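Local coordinates for G protein alpha subunit (Entamoeba histolytica, PDB 4FID) that binds GDP as the alpha subunit of a heterotrimeric G protein and probably relays signals from membrane receptors by binding and hydrolysing GTP, at residues F190-A195 / I233-M238; K18-K23 / T307-G312; E196-L201 / E242-K247. One frame throughout, in Å; residues are numbered along the deposited sequence. Where two conformers were deposited one is given.

Overall arrangement
All three contacts lie in the Ras-like domain. Interaction 1 is core: two neighbouring parallel strands held by backbone hydrogen bonds, with apolar side chains on both faces and the nucleotide-binding residues at the C-terminal end. Interaction 2 is also buried, but its two segments meet through a small apolar patch and turn their polar groups to GDP. Asn-236 of interaction 1 bonds Thr-307 of interaction 2, and both contacts touch the nucleotide. Interaction 3 is partly buried and lies nearer the surface. It continues both segments of interaction 1, a loop beyond one strand and a helix beyond the other. A salt bridge is joined there by packing of Tyr-197 on Lys-244 and Leu-245, and Lys-244 also bonds Ala-195.

Interaction 1: F190-A195 / I233-M238. With GDP (guanosine-5'-diphosphate), chain C.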
loop_
_atom_site.group_PDB
_atom_site.type_symbol
_atom_site.label_atom_id
_atom_site.label_comp_id
_atom_site.label_asym_id
_atom_site.label_seq_id
_atom_site.Cartn_x
_atom_site.Cartn_y
_atom_site.Cartn_z
ATOM N N PHE A 190 5.706 -2.528 -11.308
ATOM C CA PHE A 190 5.306 -3.568 -10.366
ATOM C C PHE A 190 5.515 -3.089 -8.929
ATOM O O PHE A 190 6.624 -2.730 -8.543
ATOM C CB PHE A 190 6.076 -4.879 -10.612
ATOM C CG PHE A 190 5.709 -5.992 -9.665
ATOM C CD1 PHE A 190 4.525 -6.706 -9.830
ATOM C CD2 PHE A 190 6.547 -6.332 -8.610
ATOM C CE1 PHE A 190 4.174 -7.742 -8.962
ATOM C CE2 PHE A 190 6.204 -7.363 -7.724
ATOM C CZ PHE A 190 5.017 -8.073 -7.910
ATOM N N VAL A 191 4.438 -3.085 -8.149
ATOM C CA VAL A 191 4.497 -2.672 -6.765
ATOM C C VAL A 191 4.450 -3.878 -5.855
ATOM O O VAL A 191 3.649 -4.810 -6.065
ATOM C CB VAL A 191 3.309 -1.773 -6.393
ATOM C CG1 VAL A 191 3.564 -1.079 -5.020
ATOM C CG2 VAL A 191 3.045 -0.763 -7.482
ATOM N N THR A 192 5.300 -3.853 -4.831
ATOM C CA THR A 192 5.293 -4.902 -3.829
ATOM C C THR A 192 5.556 -4.330 -2.426
ATOM O O THR A 192 6.246 -3.323 -2.249
ATOM C CB THR A 192 6.288 -6.048 -4.177
ATOM O OG1 THR A 192 6.057 -7.181 -3.318
ATOM C CG2 THR A 192 7.746 -5.573 -4.033
ATOM N N SER A 193 4.965 -4.972 -1.434
ATOM C CA SER A 193 5.082 -4.544 -0.065
ATOM C C SER A 193 6.308 -5.195 0.532
ATOM O O SER A 193 6.444 -6.413 0.504
ATOM C CB SER A 193 3.841 -4.991 0.706
ATOM O OG SER A 193 3.864 -4.513 2.037
ATOM N N LEU A 194 7.202 -4.385 1.085
ATOM C CA LEU A 194 8.373 -4.937 1.745
ATOM C C LEU A 194 7.974 -5.573 3.063
ATOM O O LEU A 194 8.612 -6.519 3.524
ATOM C CB LEU A 194 9.429 -3.858 1.977
ATOM C CG LEU A 194 10.320 -3.527 0.775
ATOM C CD1 LEU A 194 11.133 -2.275 1.044
ATOM C CD2 LEU A 194 11.220 -4.711 0.499
ATOM N N ALA A 195 6.913 -5.064 3.676
ATOM C CA ALA A 195 6.594 -5.514 5.024
ATOM C C ALA A 195 5.907 -6.889 5.075
ATOM O O ALA A 195 5.571 -7.372 6.152
ATOM C CB ALA A 195 5.790 -4.458 5.772
ATOM N N ILE A 233 10.214 -1.454 -10.474
ATOM C CA ILE A 233 9.661 -2.073 -9.283
ATOM C C ILE A 233 9.631 -1.057 -8.175
ATOM O O ILE A 233 10.656 -0.455 -7.872
ATOM C CB ILE A 233 10.502 -3.262 -8.805
ATOM C CG1 ILE A 233 10.461 -4.383 -9.821
ATOM C CG2 ILE A 233 9.965 -3.804 -7.483
ATOM C CD1 ILE A 233 11.191 -5.599 -9.339
ATOM N N PHE A 234 8.468 -0.866 -7.562
ATOM C CA PHE A 234 8.391 -0.022 -6.377
ATOM C C PHE A 234 8.348 -0.939 -5.179
ATOM O O PHE A 234 7.396 -1.690 -4.982
ATOM C CB PHE A 234 7.152 0.891 -6.370
ATOM C CG PHE A 234 7.213 2.046 -7.348
ATOM C CD1 PHE A 234 8.333 2.262 -8.142
ATOM C CD2 PHE A 234 6.129 2.917 -7.470
ATOM C CE1 PHE A 234 8.375 3.324 -9.052
ATOM C CE2 PHE A 234 6.158 3.981 -8.363
ATOM C CZ PHE A 234 7.292 4.185 -9.162
ATOM N N LEU A 235 9.401 -0.901 -4.391
ATOM C CA LEU A 235 9.445 -1.665 -3.167
ATOM C C LEU A 235 8.775 -0.793 -2.125
ATOM O O LEU A 235 9.384 0.110 -1.542
ATOM C CB LEU A 235 10.898 -1.968 -2.810
ATOM C CG LEU A 235 11.572 -2.709 -3.976
ATOM C CD1 LEU A 235 13.104 -2.536 -3.974
ATOM C CD2 LEU A 235 11.188 -4.178 -3.963
ATOM N N ASN A 236 7.503 -1.056 -1.903
ATOM C CA ASN A 236 6.670 -0.126 -1.164
ATOM C C ASN A 236 6.594 -0.440 0.320
ATOM O O ASN A 236 6.911 -1.568 0.761
ATOM C CB ASN A 236 5.270 -0.111 -1.763
ATOM C CG ASN A 236 4.462 1.067 -1.306
ATOM O OD1 ASN A 236 4.974 2.187 -1.219
ATOM N ND2 ASN A 236 3.175 0.831 -1.027
ATOM N N LYS A 237 6.185 0.569 1.084
ATOM C CA LYS A 237 6.051 0.454 2.536
ATOM C C LYS A 237 7.398 0.347 3.218
ATOM O O LYS A 237 7.547 -0.388 4.187
ATOM C CB LYS A 237 5.149 -0.722 2.923
ATOM C CG LYS A 237 3.755 -0.653 2.245
ATOM C CD LYS A 237 2.798 -1.685 2.835
ATOM C CE LYS A 237 1.380 -1.498 2.327
ATOM N NZ LYS A 237 0.466 -2.542 2.858
HETATM N N MSE A 238 8.366 1.106 2.705
HETATM C CA MSE A 238 9.705 1.120 3.280
HETATM C C MSE A 238 9.664 1.581 4.749
HETATM O O MSE A 238 10.416 1.071 5.598
HETATM C CB MSE A 238 10.661 1.977 2.430
HETATM C CG MSE A 238 12.079 2.109 3.003
HETATM SE SE MSE A 238 13.276 0.556 2.815
HETATM C CE MSE A 238 14.943 1.379 3.433
HETATM P PB GDP C . -4.025 -2.550 -3.496
HETATM O O1B GDP C . -5.373 -1.963 -3.834
HETATM O O2B GDP C . -4.163 -4.046 -3.338
HETATM O O3B GDP C . -3.095 -2.238 -4.642
HETATM O O3A GDP C . -3.416 -1.949 -2.110
HETATM P PA GDP C . -3.968 -0.615 -1.357
HETATM O O1A GDP C . -3.504 0.649 -2.052
HETATM O O2A GDP C . -5.482 -0.627 -1.242
HETATM O "O5'" GDP C . -3.335 -0.724 0.130
HETATM C "C5'" GDP C . -4.192 -0.742 1.276
HETATM C "C4'" GDP C . -3.553 -0.082 2.506
HETATM O "O4'" GDP C . -2.122 -0.017 2.418
HETATM C "C3'" GDP C . -4.056 1.344 2.737
HETATM O "O3'" GDP C . -4.610 1.453 4.064
HETATM C "C2'" GDP C . -2.829 2.227 2.561
HETATM O "O2'" GDP C . -2.881 3.383 3.418
HETATM C "C1'" GDP C . -1.678 1.266 2.873
HETATM N N9 GDP C . -0.385 1.673 2.249
HETATM C C8 GDP C . -0.043 1.652 0.942
HETATM N N7 GDP C . 1.231 2.096 0.759
HETATM C C5 GDP C . 1.730 2.410 1.969
HETATM C C6 GDP C . 3.006 2.942 2.512
HETATM O O6 GDP C . 3.964 3.210 1.764
HETATM N N1 GDP C . 3.109 3.137 3.831
HETATM C C2 GDP C . 2.099 2.849 4.676
HETATM N N2 GDP C . 2.282 3.059 5.999
HETATM N N3 GDP C . 0.903 2.358 4.259
HETATM C C4 GDP C . 0.665 2.124 2.945
HETATM O O HOH W 1 1.650 -5.235 3.385
#
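Leu-194 packs on Leu-235 of the neighbouring strand, CD1 to CB 3.9 Å, and the two side chains cross obliquely. The same CD1 touches Met-238 SE. CG lies anti to the carbonyl carbon (chi1 -81°), on the side of Leu-235. The backbone N of Leu-194 is hydrogen-bonded to Asn-236 O (2.9 Å). At the other end, Phe-190 O accepts from Phe-234 N at 2.8 Å. The Phe-190 ring meets Ile-233 with its edge, CD2 to CG2 4.4 Å, and also packs on helix 209-222. These are adjacent parallel strands of the central sheet of the Ras-like domain, and the second runs into the NKxD motif that reads guanine. Asn-236 begins this motif. Its N bonds Thr-192 O, and its CB lies beside Val-191 CG1 at 3.8 Å. CG, anti to the backbone N (chi1 -165°), starts the amide toward the guanine. The amide is gripped at both ends: ND2 donates to GDP N7 (2.9 Å) and Ser-16 O, while OD1 bonds Thr-307 OG1 and Ala-309 N. Next to it, Lys-237 passes Ser-193, CD to OG 3.1 Å. A water joins Ser-193 OG to Lys-237 NZ, which also has Asp-117 as a salt-bridge partner.

Interaction 2: K18-K23 / T307-G312; sequences KSTIAK and TNATDG. With GDP (guanosine-5'-diphosphate), chain C.
Thr-20 and Ala-309 meet beside the guanine of GDP. One face of the base carries Thr-310, whose CG2 stands over N3 at 3.4 Å. The aliphatic chain of Lys-237 runs over the opposite face. At the edge, Ala-309 N, which also bonds Asn-236 OD1, gives O6 a weak bond of 2.7 Å, coming from the Thr-310 side of the plane. Asn-308 OD1 lies close to O6 and N1, and Asp-239 OD2 is a further partner of GDP. Thr-310 OG1 sits between the backbone N and the carbonyl carbon (chi1 59°) and donates to Asn-308 OD1 at 2.9 Å, within the type I turn Asn-308 to Asp-311. Between the segments the touch is mostly apolar. Thr-20 CG2 lies 3.7 Å from Ala-309 CB, and Ile-21 CD1 packs on the same methyl. The sequence TNAT matches the guanine-binding TCAT loop of G-alpha proteins, and helix 18-28 begins within the P-loop. At that helix start Ser-19 N bonds O3B of GDP at 3.0 Å. Thr-20 OG1 donates to O1A at 2.9 Å, with weak help from its own N. Lys-18 NZ reaches O3B only weakly and also forms a salt bridge with Asp-167. Helix 18-28 contributes to the phosphate grip and the TNAT loop to that of the base. No hydrogen bond joins the two segments directly, and both bond GDP, so the nucleotide bridges them.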
loop_
_atom_site.group_PDB
_atom_site.type_symbol
_atom_site.label_atom_id
_atom_site.label_comp_id
_atom_site.label_asym_id
_atom_site.label_seq_id
_atom_site.Cartn_x
_atom_site.Cartn_y
_atom_site.Cartn_z
ATOM N N LYS A 18 -0.451 -0.521 -4.235
ATOM C CA LYS A 18 -0.433 0.026 -5.598
ATOM C C LYS A 18 -1.595 0.981 -5.843
ATOM O O LYS A 18 -1.482 1.939 -6.628
ATOM C CB LYS A 18 -0.369 -1.092 -6.646
ATOM C CG LYS A 18 -1.621 -1.349 -7.430
ATOM C CD LYS A 18 -1.474 -2.648 -8.262
ATOM C CE LYS A 18 -2.661 -3.585 -8.059
ATOM N NZ LYS A 18 -3.913 -2.810 -7.744
ATOM N N SER A 19 -2.703 0.738 -5.150
ATOM C CA SER A 19 -3.879 1.612 -5.243
ATOM C C SER A 19 -3.610 2.952 -4.551
ATOM O O SER A 19 -4.080 3.995 -4.987
ATOM C CB SER A 19 -5.122 0.906 -4.683
ATOM O OG SER A 19 -5.815 1.714 -3.746
ATOM N N THR A 20 -2.815 2.924 -3.489
ATOM C CA THR A 20 -2.401 4.154 -2.838
ATOM C C THR A 20 -1.475 4.978 -3.734
ATOM O O THR A 20 -1.545 6.204 -3.778
ATOM C CB THR A 20 -1.655 3.857 -1.559
ATOM O OG1 THR A 20 -2.480 3.055 -0.699
ATOM C CG2 THR A 20 -1.268 5.183 -0.876
ATOM N N ILE A 21 -0.598 4.299 -4.457
ATOM C CA ILE A 21 0.233 5.002 -5.413
ATOM C C ILE A 21 -0.630 5.725 -6.466
ATOM O O ILE A 21 -0.346 6.857 -6.831
ATOM C CB ILE A 21 1.173 4.028 -6.122
ATOM C CG1 ILE A 21 2.040 3.280 -5.101
ATOM C CG2 ILE A 21 1.986 4.760 -7.183
ATOM C CD1 ILE A 21 3.096 4.130 -4.468
ATOM N N ALA A 22 -1.669 5.052 -6.958
ATOM C CA ALA A 22 -2.528 5.609 -7.999
ATOM C C ALA A 22 -3.330 6.831 -7.535
ATOM O O ALA A 22 -3.503 7.794 -8.288
ATOM C CB ALA A 22 -3.458 4.537 -8.543
ATOM N N LYS A 23 -3.837 6.789 -6.312
ATOM C CA LYS A 23 -4.517 7.952 -5.752
ATOM C C LYS A 23 -3.523 9.097 -5.551
ATOM O O LYS A 23 -3.833 10.265 -5.759
ATOM C CB LYS A 23 -5.187 7.602 -4.423
ATOM C CG LYS A 23 -6.537 6.952 -4.572
ATOM C CD LYS A 23 -6.999 6.374 -3.261
ATOM C CE LYS A 23 -8.188 5.447 -3.470
ATOM N NZ LYS A 23 -8.215 4.363 -2.444
ATOM N N THR A 307 9.760 2.864 -1.899
ATOM C CA THR A 307 8.780 3.923 -1.779
ATOM C C THR A 307 7.979 3.867 -0.475
ATOM O O THR A 307 7.860 2.813 0.207
ATOM C CB THR A 307 7.792 3.906 -2.967
ATOM O OG1 THR A 307 6.890 2.804 -2.831
ATOM C CG2 THR A 307 8.531 3.784 -4.288
ATOM N N ASN A 308 7.447 5.034 -0.132
ATOM C CA ASN A 308 6.481 5.167 0.938
ATOM C C ASN A 308 5.248 5.880 0.365
ATOM O O ASN A 308 5.162 7.109 0.344
ATOM C CB ASN A 308 7.098 5.872 2.154
ATOM C CG ASN A 308 6.073 6.164 3.252
ATOM O OD1 ASN A 308 4.921 5.703 3.196
ATOM N ND2 ASN A 308 6.489 6.938 4.264
ATOM N N ALA A 309 4.316 5.069 -0.132
ATOM C CA ALA A 309 3.115 5.533 -0.829
ATOM C C ALA A 309 2.198 6.508 -0.052
ATOM O O ALA A 309 1.410 7.235 -0.651
ATOM C CB ALA A 309 2.310 4.330 -1.328
ATOM N N THR A 310 2.276 6.513 1.270
ATOM C CA THR A 310 1.454 7.426 2.056
ATOM C C THR A 310 2.143 8.774 2.247
ATOM O O THR A 310 1.647 9.622 2.979
ATOM C CB THR A 310 1.121 6.846 3.434
ATOM O OG1 THR A 310 2.338 6.590 4.139
ATOM C CG2 THR A 310 0.349 5.556 3.284
ATOM N N ASP A 311 3.270 8.964 1.565
ATOM C CA ASP A 311 4.066 10.189 1.638
ATOM C C ASP A 311 4.128 10.889 0.273
ATOM O O ASP A 311 4.950 10.537 -0.581
ATOM C CB ASP A 311 5.473 9.840 2.127
ATOM C CG ASP A 311 6.402 11.040 2.177
ATOM O OD1 ASP A 311 6.080 12.083 1.564
ATOM O OD2 ASP A 311 7.462 10.921 2.830
ATOM N N GLY A 312 3.254 11.875 0.080
ATOM C CA GLY A 312 3.076 12.530 -1.203
ATOM C C GLY A 312 4.374 13.046 -1.758
ATOM O O GLY A 312 4.684 12.879 -2.938
HETATM P PB GDP C . -4.025 -2.550 -3.496
HETATM O O1B GDP C . -5.373 -1.963 -3.834
HETATM O O2B GDP C . -4.163 -4.046 -3.338
HETATM O O3B GDP C . -3.095 -2.238 -4.642
HETATM O O3A GDP C . -3.416 -1.949 -2.110
HETATM P PA GDP C . -3.968 -0.615 -1.357
HETATM O O1A GDP C . -3.504 0.649 -2.052
HETATM O O2A GDP C . -5.482 -0.627 -1.242
HETATM O "O5'" GDP C . -3.335 -0.724 0.130
HETATM C "C5'" GDP C . -4.192 -0.742 1.276
HETATM C "C4'" GDP C . -3.553 -0.082 2.506
HETATM O "O4'" GDP C . -2.122 -0.017 2.418
HETATM C "C3'" GDP C . -4.056 1.344 2.737
HETATM O "O3'" GDP C . -4.610 1.453 4.064
HETATM C "C2'" GDP C . -2.829 2.227 2.561
HETATM O "O2'" GDP C . -2.881 3.383 3.418
HETATM C "C1'" GDP C . -1.678 1.266 2.873
HETATM N N9 GDP C . -0.385 1.673 2.249
HETATM C C8 GDP C . -0.043 1.652 0.942
HETATM N N7 GDP C . 1.231 2.096 0.759
HETATM C C5 GDP C . 1.730 2.410 1.969
HETATM C C6 GDP C . 3.006 2.942 2.512
HETATM O O6 GDP C . 3.964 3.210 1.764
HETATM N N1 GDP C . 3.109 3.137 3.831
HETATM C C2 GDP C . 2.099 2.849 4.676
HETATM N N2 GDP C . 2.282 3.059 5.999
HETATM N N3 GDP C . 0.903 2.358 4.259
HETATM C C4 GDP C . 0.665 2.124 2.945
#

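Interaction 3: E196-L201 / E242-K247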
loop_
_atom_site.group_PDB
_atom_site.type_symbol
_atom_site.label_atom_id
_atom_site.label_comp_id
_atom_site.label_asym_id
_atom_site.label_seq_id
_atom_site.Cartn_x
_atom_site.Cartn_y
_atom_site.Cartn_z
ATOM N N GLU A 196 5.725 -7.521 3.916
ATOM C CA GLU A 196 5.046 -8.808 3.840
ATOM C C GLU A 196 6.014 -9.986 3.869
ATOM O O GLU A 196 5.593 -11.130 3.692
ATOM C CB GLU A 196 4.169 -8.896 2.579
ATOM C CG GLU A 196 4.977 -9.081 1.280
ATOM C CD GLU A 196 4.121 -9.237 0.002
ATOM O OE1 GLU A 196 2.910 -8.894 0.002
ATOM O OE2 GLU A 196 4.685 -9.696 -1.015
ATOM N N TYR A 197 7.301 -9.722 4.088
ATOM C CA TYR A 197 8.300 -10.801 4.068
ATOM C C TYR A 197 8.017 -11.951 5.049
ATOM O O TYR A 197 8.510 -13.050 4.861
ATOM C CB TYR A 197 9.714 -10.261 4.303
ATOM C CG TYR A 197 9.906 -9.671 5.672
ATOM C CD1 TYR A 197 10.289 -10.464 6.747
ATOM C CD2 TYR A 197 9.688 -8.315 5.898
ATOM C CE1 TYR A 197 10.457 -9.924 8.010
ATOM C CE2 TYR A 197 9.856 -7.764 7.153
ATOM C CZ TYR A 197 10.244 -8.575 8.198
ATOM O OH TYR A 197 10.413 -8.020 9.433
ATOM N N ASP A 198 7.218 -11.713 6.083
ATOM C CA ASP A 198 6.962 -12.750 7.082
ATOM C C ASP A 198 5.544 -13.304 7.081
ATOM O O ASP A 198 5.166 -13.979 8.029
ATOM C CB ASP A 198 7.235 -12.213 8.484
ATOM C CG ASP A 198 6.187 -11.221 8.931
ATOM O OD1 ASP A 198 5.911 -11.149 10.146
ATOM O OD2 ASP A 198 5.632 -10.522 8.055
HETATM N N MSE A 199 4.758 -13.030 6.045
HETATM C CA MSE A 199 3.361 -13.437 6.054
HETATM C C MSE A 199 3.049 -14.686 5.224
HETATM O O MSE A 199 3.463 -14.798 4.073
HETATM C CB MSE A 199 2.490 -12.269 5.622
HETATM C CG MSE A 199 2.721 -11.024 6.469
HETATM SE SE MSE A 199 1.607 -9.490 5.994
HETATM C CE MSE A 199 -0.145 -10.341 6.122
ATOM N N LYS A 200 2.308 -15.621 5.820
ATOM C CA LYS A 200 1.991 -16.897 5.172
ATOM C C LYS A 200 0.661 -16.837 4.431
ATOM O O LYS A 200 0.051 -15.773 4.340
ATOM C CB LYS A 200 2.017 -18.052 6.174
ATOM C CG LYS A 200 3.398 -18.293 6.791
ATOM C CD LYS A 200 4.468 -18.666 5.743
ATOM C CE LYS A 200 5.896 -18.445 6.295
ATOM N NZ LYS A 200 7.014 -19.111 5.540
ATOM N N LEU A 201 0.222 -17.971 3.893
ATOM C CA LEU A 201 -0.935 -17.978 2.999
ATOM C C LEU A 201 -1.731 -19.280 2.976
ATOM O O LEU A 201 -2.674 -19.448 3.749
ATOM C CB LEU A 201 -0.505 -17.634 1.569
ATOM C CG LEU A 201 -0.740 -16.204 1.088
ATOM C CD1 LEU A 201 -0.580 -16.143 -0.423
ATOM C CD2 LEU A 201 -2.122 -15.730 1.512
ATOM N N GLU A 242 11.114 -0.799 7.817
ATOM C CA GLU A 242 12.158 -0.365 8.761
ATOM C C GLU A 242 11.782 -0.796 10.169
ATOM O O GLU A 242 12.543 -1.463 10.863
ATOM C CB GLU A 242 12.270 1.170 8.768
ATOM C CG GLU A 242 13.575 1.766 8.243
ATOM C CD GLU A 242 14.182 2.843 9.175
ATOM O OE1 GLU A 242 13.487 3.833 9.521
ATOM O OE2 GLU A 242 15.369 2.692 9.557
ATOM N N GLU A 243 10.587 -0.380 10.575
ATOM C CA GLU A 243 10.080 -0.571 11.921
ATOM C C GLU A 243 9.865 -2.055 12.204
ATOM O O GLU A 243 10.274 -2.574 13.255
ATOM C CB GLU A 243 8.772 0.217 12.085
ATOM C CG GLU A 243 8.053 -0.006 13.409
ATOM C CD GLU A 243 8.884 0.420 14.621
ATOM O OE1 GLU A 243 9.233 1.624 14.728
ATOM O OE2 GLU A 243 9.182 -0.449 15.474
ATOM N N LYS A 244 9.232 -2.742 11.256
ATOM C CA LYS A 244 8.884 -4.144 11.436
ATOM C C LYS A 244 10.119 -5.001 11.669
ATOM O O LYS A 244 10.074 -5.975 12.411
ATOM C CB LYS A 244 8.123 -4.650 10.234
ATOM C CG LYS A 244 7.675 -6.075 10.358
ATOM C CD LYS A 244 6.539 -6.314 9.404
ATOM C CE LYS A 244 5.867 -7.645 9.663
ATOM N NZ LYS A 244 4.888 -7.902 8.587
ATOM N N LEU A 245 11.215 -4.612 11.029
ATOM C CA LEU A 245 12.484 -5.304 11.138
ATOM C C LEU A 245 12.989 -5.397 12.583
ATOM O O LEU A 245 13.783 -6.293 12.919
ATOM C CB LEU A 245 13.520 -4.615 10.243
ATOM C CG LEU A 245 14.151 -5.435 9.118
ATOM C CD1 LEU A 245 13.187 -6.490 8.577
ATOM C CD2 LEU A 245 14.633 -4.512 8.005
ATOM N N THR A 246 12.525 -4.484 13.434
ATOM C CA THR A 246 12.967 -4.456 14.830
ATOM C C THR A 246 12.174 -5.410 15.728
ATOM O O THR A 246 12.633 -5.767 16.803
ATOM C CB THR A 246 12.898 -3.033 15.413
ATOM O OG1 THR A 246 11.524 -2.651 15.595
ATOM C CG2 THR A 246 13.576 -2.043 14.476
ATOM N N LYS A 247 10.986 -5.816 15.290
ATOM C CA LYS A 247 10.187 -6.806 16.018
ATOM C C LYS A 247 10.285 -8.214 15.385
ATOM O O LYS A 247 10.262 -9.224 16.084
ATOM C CB LYS A 247 8.714 -6.380 16.092
ATOM C CG LYS A 247 8.454 -4.896 16.371
ATOM C CD LYS A 247 7.005 -4.512 15.993
ATOM C CE LYS A 247 6.707 -3.016 16.130
ATOM N NZ LYS A 247 5.331 -2.666 15.648
#
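Lys-244 NZ is gripped by two oxygens, Asp-198 OD2 across the contact and the backbone O of Ala-195. The bond to Asp-198 OD2 is 2.8 Å long and part of a salt bridge. The two side chains reach toward each other, tip to tip. The ammonium meets OD2 on its syn side, 30° out of the carboxylate plane. Lys-244 spans the gap as an extended chain, with CG anti to the backbone N (chi1 -178°). On the way it slides past Tyr-197 in the opposite direction, and its CG comes within 3.5 Å of Tyr-197 OH. NZ lies 5.6 Å from the centroid of the Tyr-197 ring, so any cation-pi attraction is weak at most.

The segment 196-201 belongs to the loop that leaves strand 187-193 of the Ras-like domain and leads to helix 209-222. Helix 238-247, which carries Lys-244, follows the next strand of the sheet. The contact therefore joins the extensions of two adjacent strands. A type I turn from Glu-196 to Met-199 presents the loop side chains, closed by Met-199 N to Glu-196 O at 3.1 Å.

Tyr-197 provides the apolar half of the contact. Leu-245 CD1 comes obliquely onto the hydroxyl end of the ring, 3.6 Å from Tyr-197 CZ. The hydroxyl is hydrogen-bonded to Val-248 O, which fixes the tip of the ring just beyond segment 242-247. Phe-241, one helical turn before Leu-245, meets the same ring with its plane almost perpendicular. The side chains of Tyr-197 and Asp-198 both touch Ile-253 as well.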